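Local coordinates for glycoside hydrolase, GH17 family (Formosa sp. Hel1_33_131, PDB 6FCG), which probably cleaves internal beta-1,3-glucosidic linkages of laminarin, the storage glucan of microalgae, as an endo-acting glycoside hydrolase of family GH17, at residues Val38-Ile43 against Val161-Val166; Asp63-Ile68 against Arg92-Ser97; Asn82-Arg87 against Asn112-Met117; Ile99-Arg104 against Gln155-Ile160. One frame throughout, in Å; residues are numbered along the deposited sequence.

Contact 1: Val38-Ile43 against Val161-Val166; sequences VTAKDI and VKVIAV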
# COMPACT_ATOMS: atom_id res chain seq x y z
N VAL A 38 54.38 -15.80 -13.77
CA VAL A 38 55.36 -15.68 -12.65
C VAL A 38 54.97 -14.42 -11.81
O VAL A 38 54.77 -14.57 -10.62
CB VAL A 38 56.91 -15.79 -13.15
CG1 VAL A 38 57.59 -14.45 -13.45
CG2 VAL A 38 57.84 -16.63 -12.24
N THR A 39 54.76 -13.23 -12.40
CA THR A 39 54.56 -11.94 -11.63
C THR A 39 53.17 -11.27 -11.80
O THR A 39 52.45 -11.55 -12.76
CB THR A 39 55.71 -10.99 -12.02
OG1 THR A 39 56.56 -10.82 -10.90
CG2 THR A 39 55.30 -9.63 -12.50
N ALA A 40 52.78 -10.37 -10.89
CA ALA A 40 51.47 -9.68 -11.01
C ALA A 40 51.29 -8.90 -12.32
O ALA A 40 50.25 -8.98 -12.96
CB ALA A 40 51.24 -8.75 -9.84
N LYS A 41 52.34 -8.18 -12.70
CA LYS A 41 52.43 -7.55 -14.03
C LYS A 41 52.15 -8.50 -15.22
O LYS A 41 51.57 -8.09 -16.19
CB LYS A 41 53.79 -6.86 -14.19
CG LYS A 41 53.90 -5.91 -15.37
CD LYS A 41 55.18 -5.07 -15.30
CE LYS A 41 55.98 -5.08 -16.60
NZ LYS A 41 55.52 -4.01 -17.53
N ASP A 42 52.56 -9.76 -15.14
CA ASP A 42 52.29 -10.73 -16.21
C ASP A 42 50.86 -11.25 -16.18
O ASP A 42 50.29 -11.58 -17.21
CB ASP A 42 53.24 -11.96 -16.09
CG ASP A 42 54.73 -11.59 -16.08
OD1 ASP A 42 55.16 -10.78 -16.95
OD2 ASP A 42 55.48 -12.16 -15.23
N ILE A 43 50.30 -11.37 -14.98
CA ILE A 43 49.03 -12.05 -14.75
C ILE A 43 47.81 -11.14 -14.97
O ILE A 43 46.81 -11.54 -15.58
CB ILE A 43 49.00 -12.58 -13.30
CG1 ILE A 43 49.96 -13.75 -13.19
CG2 ILE A 43 47.59 -13.03 -12.89
CD1 ILE A 43 50.22 -14.18 -11.77
N VAL A 161 51.19 -15.82 -3.69
CA VAL A 161 50.73 -14.45 -3.39
C VAL A 161 51.40 -13.45 -4.33
O VAL A 161 52.61 -13.23 -4.24
CB VAL A 161 51.03 -14.07 -1.92
CG1 VAL A 161 50.67 -12.62 -1.64
CG2 VAL A 161 50.27 -14.99 -0.99
N LYS A 162 50.62 -12.85 -5.21
CA LYS A 162 51.11 -11.85 -6.16
C LYS A 162 50.66 -10.42 -5.90
O LYS A 162 51.21 -9.50 -6.50
CB LYS A 162 50.68 -12.23 -7.56
CG LYS A 162 51.16 -13.59 -7.98
CD LYS A 162 52.68 -13.67 -8.06
CE LYS A 162 53.20 -15.09 -7.93
NZ LYS A 162 54.64 -15.03 -7.65
N VAL A 163 49.66 -10.23 -5.03
CA VAL A 163 49.11 -8.91 -4.73
C VAL A 163 48.69 -8.88 -3.27
O VAL A 163 48.13 -9.84 -2.74
CB VAL A 163 47.88 -8.58 -5.64
CG1 VAL A 163 47.22 -7.25 -5.23
CG2 VAL A 163 48.25 -8.51 -7.12
N ILE A 164 48.97 -7.74 -2.63
CA ILE A 164 48.30 -7.40 -1.38
C ILE A 164 47.38 -6.20 -1.62
O ILE A 164 47.82 -5.19 -2.13
CB ILE A 164 49.28 -7.10 -0.26
CG1 ILE A 164 50.13 -8.33 0.02
CG2 ILE A 164 48.51 -6.71 1.00
CD1 ILE A 164 51.21 -8.12 1.07
N ALA A 165 46.12 -6.35 -1.23
CA ALA A 165 45.14 -5.28 -1.27
C ALA A 165 44.92 -4.73 0.12
O ALA A 165 44.53 -5.49 1.04
CB ALA A 165 43.83 -5.80 -1.82
N VAL A 166 45.18 -3.45 0.30
CA VAL A 166 44.96 -2.75 1.58
C VAL A 166 43.53 -2.24 1.62
O VAL A 166 43.20 -1.22 1.02
CB VAL A 166 45.93 -1.56 1.72
CG1 VAL A 166 45.68 -0.82 3.03
CG2 VAL A 166 47.36 -2.04 1.68
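The single-turn helix 40-43 meets the beginning of strand 161-168, its backbone closest where the CA atoms of Ala40 and Lys162 are 5.3 Å apart. Alanine suits this place because its small methyl lets the helix backbone come close to the strand, with Ala40 CB packed against Lys162 O at 3.4 Å and Val163 CG2 at 4.0 Å, the latter being the branch that lies beside the Val163 backbone N. Lys162 does most of the gripping. Its CG stands anti to the carbonyl carbon and the chain bends at chi2 (-65°), which sends the rest of the side chain alongside the backbone ahead of the helix. There Lys162 NZ donates to Val38 O over 3.0 Å, approaching nearly along the C=O axis, while Pro158 O takes up the ammonium more strongly. The aliphatic part is used as well, since Ile43 CD1 lies 3.9 Å from Lys162 CG, the two chains crossing at about a right angle. Asp42 OD2 accepts from Thr39 N at 3.1 Å, on its anti lone pair, and so ties the residue before the helix to its first turn. The helix lies where parallel barrel strands begin: Ile43 touches Tyr116 of strand 116-121, Ala40 touches Trp206 of strand 206-212, and strand 161-168 runs between these two.

Contact 2: Asp63-Ile68 against Arg92-Ser97; sequences DFQPSI and RLAHTS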
# COMPACT_ATOMS: atom_id res chain seq x y z
N ASP A 63 32.48 -19.00 11.73
CA ASP A 63 32.98 -19.84 12.82
C ASP A 63 33.24 -21.28 12.36
O ASP A 63 34.14 -21.91 12.85
CB ASP A 63 31.98 -19.84 13.98
CG ASP A 63 31.85 -18.45 14.67
OD1 ASP A 63 32.64 -17.52 14.39
OD2 ASP A 63 30.94 -18.28 15.49
N PHE A 64 32.46 -21.77 11.40
CA PHE A 64 32.68 -23.05 10.75
C PHE A 64 33.66 -22.88 9.58
O PHE A 64 33.26 -22.73 8.41
CB PHE A 64 31.34 -23.67 10.30
CG PHE A 64 30.34 -23.91 11.43
CD1 PHE A 64 30.51 -24.96 12.33
CD2 PHE A 64 29.19 -23.09 11.56
CE1 PHE A 64 29.59 -25.18 13.35
CE2 PHE A 64 28.27 -23.30 12.58
CZ PHE A 64 28.47 -24.35 13.47
N GLN A 65 34.94 -22.88 9.91
CA GLN A 65 36.02 -22.78 8.91
C GLN A 65 36.07 -24.01 8.02
O GLN A 65 36.01 -25.12 8.52
CB GLN A 65 37.39 -22.64 9.58
CG GLN A 65 37.63 -21.27 10.22
CD GLN A 65 37.74 -20.16 9.18
OE1 GLN A 65 38.22 -20.37 8.06
NE2 GLN A 65 37.27 -18.96 9.53
N PRO A 66 36.16 -23.83 6.70
CA PRO A 66 36.34 -25.01 5.90
C PRO A 66 37.73 -25.62 6.14
O PRO A 66 38.68 -24.92 6.46
CB PRO A 66 36.20 -24.48 4.48
CG PRO A 66 36.74 -23.09 4.56
CD PRO A 66 36.34 -22.60 5.92
N SER A 67 37.81 -26.93 6.01
CA SER A 67 39.08 -27.65 6.14
C SER A 67 39.94 -27.49 4.88
O SER A 67 39.44 -27.14 3.81
CB SER A 67 38.81 -29.15 6.39
OG SER A 67 38.33 -29.79 5.21
N ILE A 68 41.22 -27.78 5.02
CA ILE A 68 42.14 -27.82 3.89
C ILE A 68 41.65 -28.80 2.80
O ILE A 68 41.73 -28.47 1.62
CB ILE A 68 43.61 -28.11 4.36
CG1 ILE A 68 44.18 -26.86 5.06
CG2 ILE A 68 44.53 -28.46 3.21
CD1 ILE A 68 45.00 -27.16 6.29
N ARG A 92 42.62 -12.24 9.16
CA ARG A 92 42.33 -12.36 10.58
C ARG A 92 41.90 -13.79 10.92
O ARG A 92 42.35 -14.40 11.88
CB ARG A 92 41.21 -11.37 10.93
CG ARG A 92 41.09 -10.95 12.37
CD ARG A 92 39.81 -10.16 12.57
NE ARG A 92 38.87 -11.01 13.28
CZ ARG A 92 37.68 -11.40 12.88
NH1 ARG A 92 37.16 -11.02 11.74
NH2 ARG A 92 37.00 -12.21 13.66
N LEU A 93 40.92 -14.29 10.18
CA LEU A 93 40.48 -15.64 10.33
C LEU A 93 41.44 -16.49 9.54
O LEU A 93 42.16 -16.00 8.68
CB LEU A 93 39.03 -15.77 9.84
CG LEU A 93 37.98 -14.86 10.54
CD1 LEU A 93 36.58 -15.07 9.96
CD2 LEU A 93 37.94 -15.05 12.06
N ALA A 94 41.41 -17.79 9.82
CA ALA A 94 42.36 -18.77 9.26
C ALA A 94 42.19 -19.04 7.75
O ALA A 94 43.11 -19.53 7.10
CB ALA A 94 42.22 -20.09 10.01
N HIS A 95 40.98 -18.75 7.25
CA HIS A 95 40.56 -19.05 5.89
C HIS A 95 41.61 -18.78 4.78
O HIS A 95 41.90 -19.65 3.99
CB HIS A 95 39.26 -18.28 5.66
CG HIS A 95 38.69 -18.38 4.28
ND1 HIS A 95 38.70 -17.32 3.39
CD2 HIS A 95 38.04 -19.39 3.67
CE1 HIS A 95 38.11 -17.69 2.27
NE2 HIS A 95 37.72 -18.94 2.41
N THR A 96 42.20 -17.59 4.74
CA THR A 96 43.12 -17.23 3.67
C THR A 96 44.39 -18.04 3.76
O THR A 96 44.92 -18.50 2.76
CB THR A 96 43.44 -15.74 3.74
OG1 THR A 96 42.24 -15.01 3.43
CG2 THR A 96 44.59 -15.34 2.81
N SER A 97 44.91 -18.15 4.97
CA SER A 97 46.07 -18.96 5.28
C SER A 97 45.84 -20.41 4.87
O SER A 97 46.72 -21.07 4.32
CB SER A 97 46.36 -18.82 6.79
OG SER A 97 47.28 -19.78 7.24
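Gln65 lays its carboxamide across the turn that leads into helix 95-109, crossing both Leu93 and His95 at about a right angle. Two beta-alpha loops of the TIM barrel meet here, one following strand 50-53 and the other strand 83-87. With CG anti to the carbonyl carbon and a bend at chi2, OE1 sits over the helix start and NE2 against Leu93. Gln65 OE1 comes to 3.3 Å from His95 CB and equally near His95 N, but the angle there is too poor for a hydrogen bond. Gln65 NE2 lies 3.7 Å from Leu93 CB and is bonded to Tyr57 OH, so a long amide suits the place, giving both van der Waals contact and a hydrogen bond. An alanine here would lose the bond to Tyr57 and would probably loosen the packing on Leu93 and His95. The same Tyr57 stacks on the His95 ring, whose NE2 is also hydrogen-bonded to Gly56 N. Nearby, Arg92 NH1 forms a salt bridge with the terminal carboxylate of His430 of a second subunit. The rigid ring of Pro66 meets the imidazole edge-on, its CG near the ring plane and 4.0 Å from His95 CD2.

Contact 3: Asn82-Arg87 against Asn112-Met117; sequences NIRILR and NFEMYM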
# COMPACT_ATOMS: atom_id res chain seq x y z
N ASN A 82 39.66 -23.00 -15.77
CA ASN A 82 40.64 -21.96 -16.20
C ASN A 82 40.79 -20.76 -15.29
O ASN A 82 41.38 -19.76 -15.70
CB ASN A 82 40.41 -21.47 -17.62
CG ASN A 82 40.67 -22.53 -18.63
OD1 ASN A 82 41.78 -23.04 -18.72
ND2 ASN A 82 39.64 -22.89 -19.40
N ILE A 83 40.31 -20.84 -14.06
CA ILE A 83 40.60 -19.78 -13.09
C ILE A 83 42.05 -19.99 -12.66
O ILE A 83 42.43 -21.11 -12.29
CB ILE A 83 39.68 -19.84 -11.85
CG1 ILE A 83 38.18 -19.84 -12.22
CG2 ILE A 83 40.02 -18.75 -10.86
CD1 ILE A 83 37.62 -18.56 -12.76
N ARG A 84 42.85 -18.93 -12.70
CA ARG A 84 44.24 -18.99 -12.24
C ARG A 84 44.62 -18.00 -11.16
O ARG A 84 45.73 -18.06 -10.63
CB ARG A 84 45.19 -18.79 -13.44
CG ARG A 84 45.11 -19.86 -14.52
CD ARG A 84 45.61 -21.21 -14.00
NE ARG A 84 45.48 -22.26 -15.00
CZ ARG A 84 44.45 -23.09 -15.14
NH1 ARG A 84 43.39 -23.04 -14.33
NH2 ARG A 84 44.49 -23.99 -16.11
N ILE A 85 43.74 -17.06 -10.84
CA ILE A 85 44.03 -16.17 -9.72
C ILE A 85 42.77 -15.91 -8.92
O ILE A 85 41.68 -15.73 -9.48
CB ILE A 85 44.75 -14.87 -10.17
CG1 ILE A 85 45.01 -13.97 -8.98
CG2 ILE A 85 43.95 -14.12 -11.24
CD1 ILE A 85 46.08 -12.95 -9.23
N LEU A 86 42.89 -15.99 -7.60
CA LEU A 86 41.77 -15.68 -6.75
C LEU A 86 42.06 -14.57 -5.76
O LEU A 86 43.19 -14.18 -5.55
CB LEU A 86 41.11 -16.94 -6.13
CG LEU A 86 42.00 -17.97 -5.54
CD1 LEU A 86 42.23 -17.70 -4.07
CD2 LEU A 86 41.37 -19.33 -5.63
N ARG A 87 40.97 -14.03 -5.23
CA ARG A 87 40.94 -12.91 -4.32
C ARG A 87 40.32 -13.28 -3.00
O ARG A 87 39.34 -14.01 -2.93
CB ARG A 87 40.04 -11.86 -4.92
CG ARG A 87 40.29 -10.52 -4.36
CD ARG A 87 39.22 -9.54 -4.76
NE ARG A 87 39.27 -8.51 -3.74
CZ ARG A 87 38.30 -7.67 -3.43
NH1 ARG A 87 37.16 -7.64 -4.13
NH2 ARG A 87 38.51 -6.84 -2.41
N ASN A 112 52.09 -29.25 -12.60
CA ASN A 112 51.38 -28.29 -13.50
C ASN A 112 50.25 -27.48 -12.89
O ASN A 112 49.71 -26.60 -13.56
CB ASN A 112 50.84 -29.00 -14.75
CG ASN A 112 51.94 -29.53 -15.62
OD1 ASN A 112 51.85 -30.66 -16.08
ND2 ASN A 112 53.02 -28.77 -15.80
N PHE A 113 49.88 -27.79 -11.65
CA PHE A 113 48.86 -27.01 -10.98
C PHE A 113 49.40 -25.61 -10.72
O PHE A 113 50.52 -25.46 -10.26
CB PHE A 113 48.41 -27.65 -9.66
CG PHE A 113 47.16 -27.03 -9.08
CD1 PHE A 113 45.90 -27.44 -9.50
CD2 PHE A 113 47.26 -25.97 -8.17
CE1 PHE A 113 44.76 -26.85 -8.99
CE2 PHE A 113 46.12 -25.38 -7.67
CZ PHE A 113 44.87 -25.81 -8.07
N GLU A 114 48.55 -24.62 -10.99
CA GLU A 114 48.92 -23.21 -10.98
C GLU A 114 47.71 -22.42 -10.44
O GLU A 114 46.61 -22.53 -10.98
CB GLU A 114 49.27 -22.82 -12.41
CG GLU A 114 50.02 -21.52 -12.59
CD GLU A 114 50.18 -21.10 -14.07
OE1 GLU A 114 49.41 -21.59 -14.96
OE2 GLU A 114 51.08 -20.27 -14.36
N MET A 115 47.86 -21.76 -9.30
CA MET A 115 46.83 -20.87 -8.76
C MET A 115 47.54 -19.76 -8.04
O MET A 115 48.41 -20.03 -7.21
CB MET A 115 45.88 -21.60 -7.79
CG MET A 115 44.64 -20.79 -7.40
SD MET A 115 43.49 -20.51 -8.76
CE MET A 115 42.81 -22.15 -8.97
N TYR A 116 47.16 -18.52 -8.33
CA TYR A 116 47.72 -17.34 -7.67
C TYR A 116 46.70 -16.64 -6.81
O TYR A 116 45.50 -16.89 -6.92
CB TYR A 116 48.24 -16.40 -8.71
CG TYR A 116 49.25 -17.07 -9.58
CD1 TYR A 116 50.53 -17.33 -9.11
CD2 TYR A 116 48.93 -17.48 -10.86
CE1 TYR A 116 51.46 -17.97 -9.90
CE2 TYR A 116 49.86 -18.10 -11.67
CZ TYR A 116 51.13 -18.33 -11.20
OH TYR A 116 52.03 -18.98 -12.01
N MET A 117 47.18 -15.79 -5.92
CA MET A 117 46.32 -15.12 -4.95
C MET A 117 46.55 -13.62 -4.80
O MET A 117 47.69 -13.17 -4.72
CB MET A 117 46.45 -15.77 -3.58
CG MET A 117 45.42 -15.26 -2.57
SD MET A 117 45.23 -16.22 -1.02
CE MET A 117 45.18 -17.89 -1.64
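Backbone hydrogen bonds set the parallel register, pairing Ile85 with Tyr116 and Leu86 with Met117. Tyr116 N donates to Arg84 O at 2.7 Å (159° at the hydrogen) and Leu86 N to Tyr116 O at 2.8 Å (164°), each donor standing above the carbonyl plane. CA-H...O contacts from Met115, Ile85 and Met117 supplement them.

The polar side chains gather where the strands begin. Arg84, bent at chi2, folds back so that NH1 donates to its neighbour's carbonyl, Ile83 O, at 3.0 Å and also to His79 O. A long salt bridge, 4.0 Å from Arg84 NE to Glu114 OE1, meets the guanidinium at its edge, the two planes 47° apart. The extended Glu114 offers its other oxygen to Tyr116: OH donates to the anti lone pair of OE2 at 2.8 Å, in the plane of the ring. A leucine at Arg84 would lose the bonds to Ile83 O and His79 O, and is likely to leave the Glu114 carboxylate less well balanced in charge.

Apolar contacts suit the flexible methionines. Met115, bent at chi2 and chi3, curls toward the neighbouring strand so that its SD packs 4.0 Å from Leu86 CD2. The other branch, Leu86 CD1, meets Met117 CE at 3.8 Å.

The contact closes the beta-alpha-beta unit of strand 83-87, helix 95-109 and strand 116-121: Leu86 and Met117 face helices 68-80 and 95-109, and strand 50-53 flanks the other edge of strand 83-87.

Contact 4: Ile99-Arg104 against Gln155-Ile160; sequences ILKAIR and QEFPDI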
# COMPACT_ATOMS: atom_id res chain seq x y z
N ILE A 99 43.82 -21.44 2.51
CA ILE A 99 43.75 -21.53 1.06
C ILE A 99 45.17 -21.65 0.52
O ILE A 99 45.44 -22.47 -0.37
CB ILE A 99 43.02 -20.35 0.44
CG1 ILE A 99 41.55 -20.38 0.91
CG2 ILE A 99 43.04 -20.42 -1.08
CD1 ILE A 99 40.77 -19.12 0.64
N LEU A 100 46.08 -20.86 1.06
CA LEU A 100 47.48 -20.94 0.66
C LEU A 100 48.05 -22.32 0.95
O LEU A 100 48.73 -22.89 0.09
CB LEU A 100 48.29 -19.83 1.32
CG LEU A 100 47.96 -18.41 0.83
CD1 LEU A 100 48.47 -17.34 1.77
CD2 LEU A 100 48.50 -18.17 -0.58
N LYS A 101 47.73 -22.90 2.12
CA LYS A 101 48.19 -24.26 2.44
C LYS A 101 47.67 -25.30 1.45
O LYS A 101 48.43 -26.19 1.01
CB LYS A 101 47.80 -24.67 3.88
CG LYS A 101 48.72 -24.03 4.90
CD LYS A 101 48.28 -24.19 6.35
CE LYS A 101 49.06 -23.17 7.18
NZ LYS A 101 48.77 -23.25 8.62
N ALA A 102 46.41 -25.14 1.10
CA ALA A 102 45.73 -26.00 0.17
C ALA A 102 46.35 -25.93 -1.20
O ALA A 102 46.56 -26.96 -1.83
CB ALA A 102 44.26 -25.64 0.09
N ILE A 103 46.62 -24.71 -1.67
CA ILE A 103 47.22 -24.53 -2.98
C ILE A 103 48.62 -25.15 -2.96
O ILE A 103 48.99 -25.83 -3.91
CB ILE A 103 47.27 -23.05 -3.41
CG1 ILE A 103 45.83 -22.53 -3.62
CG2 ILE A 103 48.08 -22.85 -4.69
CD1 ILE A 103 45.71 -21.05 -3.87
N ARG A 104 49.37 -24.93 -1.88
CA ARG A 104 50.71 -25.50 -1.76
C ARG A 104 50.67 -27.03 -1.85
O ARG A 104 51.42 -27.61 -2.65
CB ARG A 104 51.44 -25.07 -0.51
CG ARG A 104 52.84 -25.65 -0.44
CD ARG A 104 53.64 -25.22 0.77
NE ARG A 104 54.24 -23.87 0.87
CZ ARG A 104 54.59 -23.02 -0.12
NH1 ARG A 104 54.41 -23.25 -1.45
NH2 ARG A 104 55.14 -21.86 0.27
N GLN A 155 55.36 -13.62 2.36
CA GLN A 155 56.70 -14.15 2.57
C GLN A 155 56.73 -15.68 2.59
O GLN A 155 57.59 -16.25 1.98
CB GLN A 155 57.32 -13.60 3.85
CG GLN A 155 57.68 -12.12 3.76
CD GLN A 155 58.00 -11.47 5.11
OE1 GLN A 155 57.61 -11.96 6.17
NE2 GLN A 155 58.65 -10.33 5.06
N GLU A 156 55.85 -16.34 3.33
CA GLU A 156 55.84 -17.80 3.35
C GLU A 156 55.42 -18.38 1.99
O GLU A 156 55.85 -19.47 1.66
CB GLU A 156 54.94 -18.36 4.46
CG GLU A 156 55.09 -19.86 4.74
CD GLU A 156 54.21 -20.36 5.93
OE1 GLU A 156 53.56 -19.54 6.63
OE2 GLU A 156 54.15 -21.58 6.18
N PHE A 157 54.60 -17.66 1.21
CA PHE A 157 54.05 -18.21 -0.04
C PHE A 157 54.24 -17.26 -1.21
O PHE A 157 53.29 -16.95 -1.95
CB PHE A 157 52.56 -18.52 0.09
CG PHE A 157 52.20 -19.40 1.24
CD1 PHE A 157 51.91 -18.86 2.47
CD2 PHE A 157 52.05 -20.77 1.06
CE1 PHE A 157 51.52 -19.67 3.54
CE2 PHE A 157 51.67 -21.59 2.12
CZ PHE A 157 51.41 -21.03 3.37
N PRO A 158 55.48 -16.84 -1.45
CA PRO A 158 55.73 -15.84 -2.54
C PRO A 158 55.46 -16.38 -3.96
O PRO A 158 55.33 -15.60 -4.88
CB PRO A 158 57.21 -15.52 -2.37
CG PRO A 158 57.79 -16.82 -1.91
CD PRO A 158 56.73 -17.48 -1.02
N ASP A 159 55.41 -17.70 -4.11
CA ASP A 159 55.11 -18.33 -5.39
C ASP A 159 53.62 -18.26 -5.76
O ASP A 159 53.25 -18.57 -6.90
CB ASP A 159 55.61 -19.80 -5.40
CG ASP A 159 54.93 -20.71 -4.30
OD1 ASP A 159 55.03 -20.42 -3.06
OD2 ASP A 159 54.34 -21.76 -4.69
N ILE A 160 52.77 -17.96 -4.77
CA ILE A 160 51.32 -17.91 -4.92
C ILE A 160 50.80 -16.49 -4.78
O ILE A 160 50.04 -16.01 -5.63
CB ILE A 160 50.64 -18.81 -3.88
CG1 ILE A 160 51.07 -20.27 -4.08
CG2 ILE A 160 49.11 -18.72 -3.99
CD1 ILE A 160 50.77 -21.15 -2.89
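The Phe157 ring is held between two aliphatic groups. Leu100 CB sits 3.7 Å from the centroid, 1° off the ring normal, in a CH-pi contact; on the opposite face Glu156 CG lies offset toward the rim. The Arg104 guanidinium, tilted 25° to the ring, rests one face against Phe157 CD2, near its own rim. Around the guanidinium edge are two oxygens: Glu156 O, 2.9 Å from Arg104 NH2, and Asp159 OD1, which accepts a weak hydrogen bond from Arg104 NH1 at 3.3 Å as part of a salt bridge. Carboxylate and guanidinium are almost coplanar, 10° apart. Arginine suits the place because its long chain, bent at chi3, lays a flat cation against Phe157 and presents N-H groups at its edge to Asp159. Asp159 OD2 has a second cation, Lys107, which would probably favour the ionised carboxylate.

Helices 95-109 and 143-156 belong to the outer layer of the TIM barrel, and Phe157 begins the turn that brings the chain from the second of them to strand 161-168. In that turn Ile160 N bonds to Phe157 O, and Ile160 points its side chain toward the first helix. On the buried side, the Leu100 and Ile160 side chains run past each other in opposite directions, Leu100 CD2 3.5 Å from Ile160 CG2, and Ile103 CG2 meets Ile160 CD1 at 3.7 Å.

Overall arrangement
Contact 3 is the most buried of the four and the one made by paired strands; contact 1 sets a short helix on a barrel strand, and contacts 2 and 4 join loops, turns and helices outside the sheet. Contacts 1 and 3 share that sheet, where Lys162 N meets Met117 O. Met117 also ties contact 3 to contact 4, its CE touching Ile99 and Leu100. Contacts 2 and 4 both use helix 95-109, the former at its start. Backbone hydrogen bonds and a long salt bridge hold contact 3, apolar packing and a salt bridge contact 4, and a lysine-to-carbonyl bond contact 1, whereas contact 2, at the loops, relies on van der Waals contact without a hydrogen bond across it.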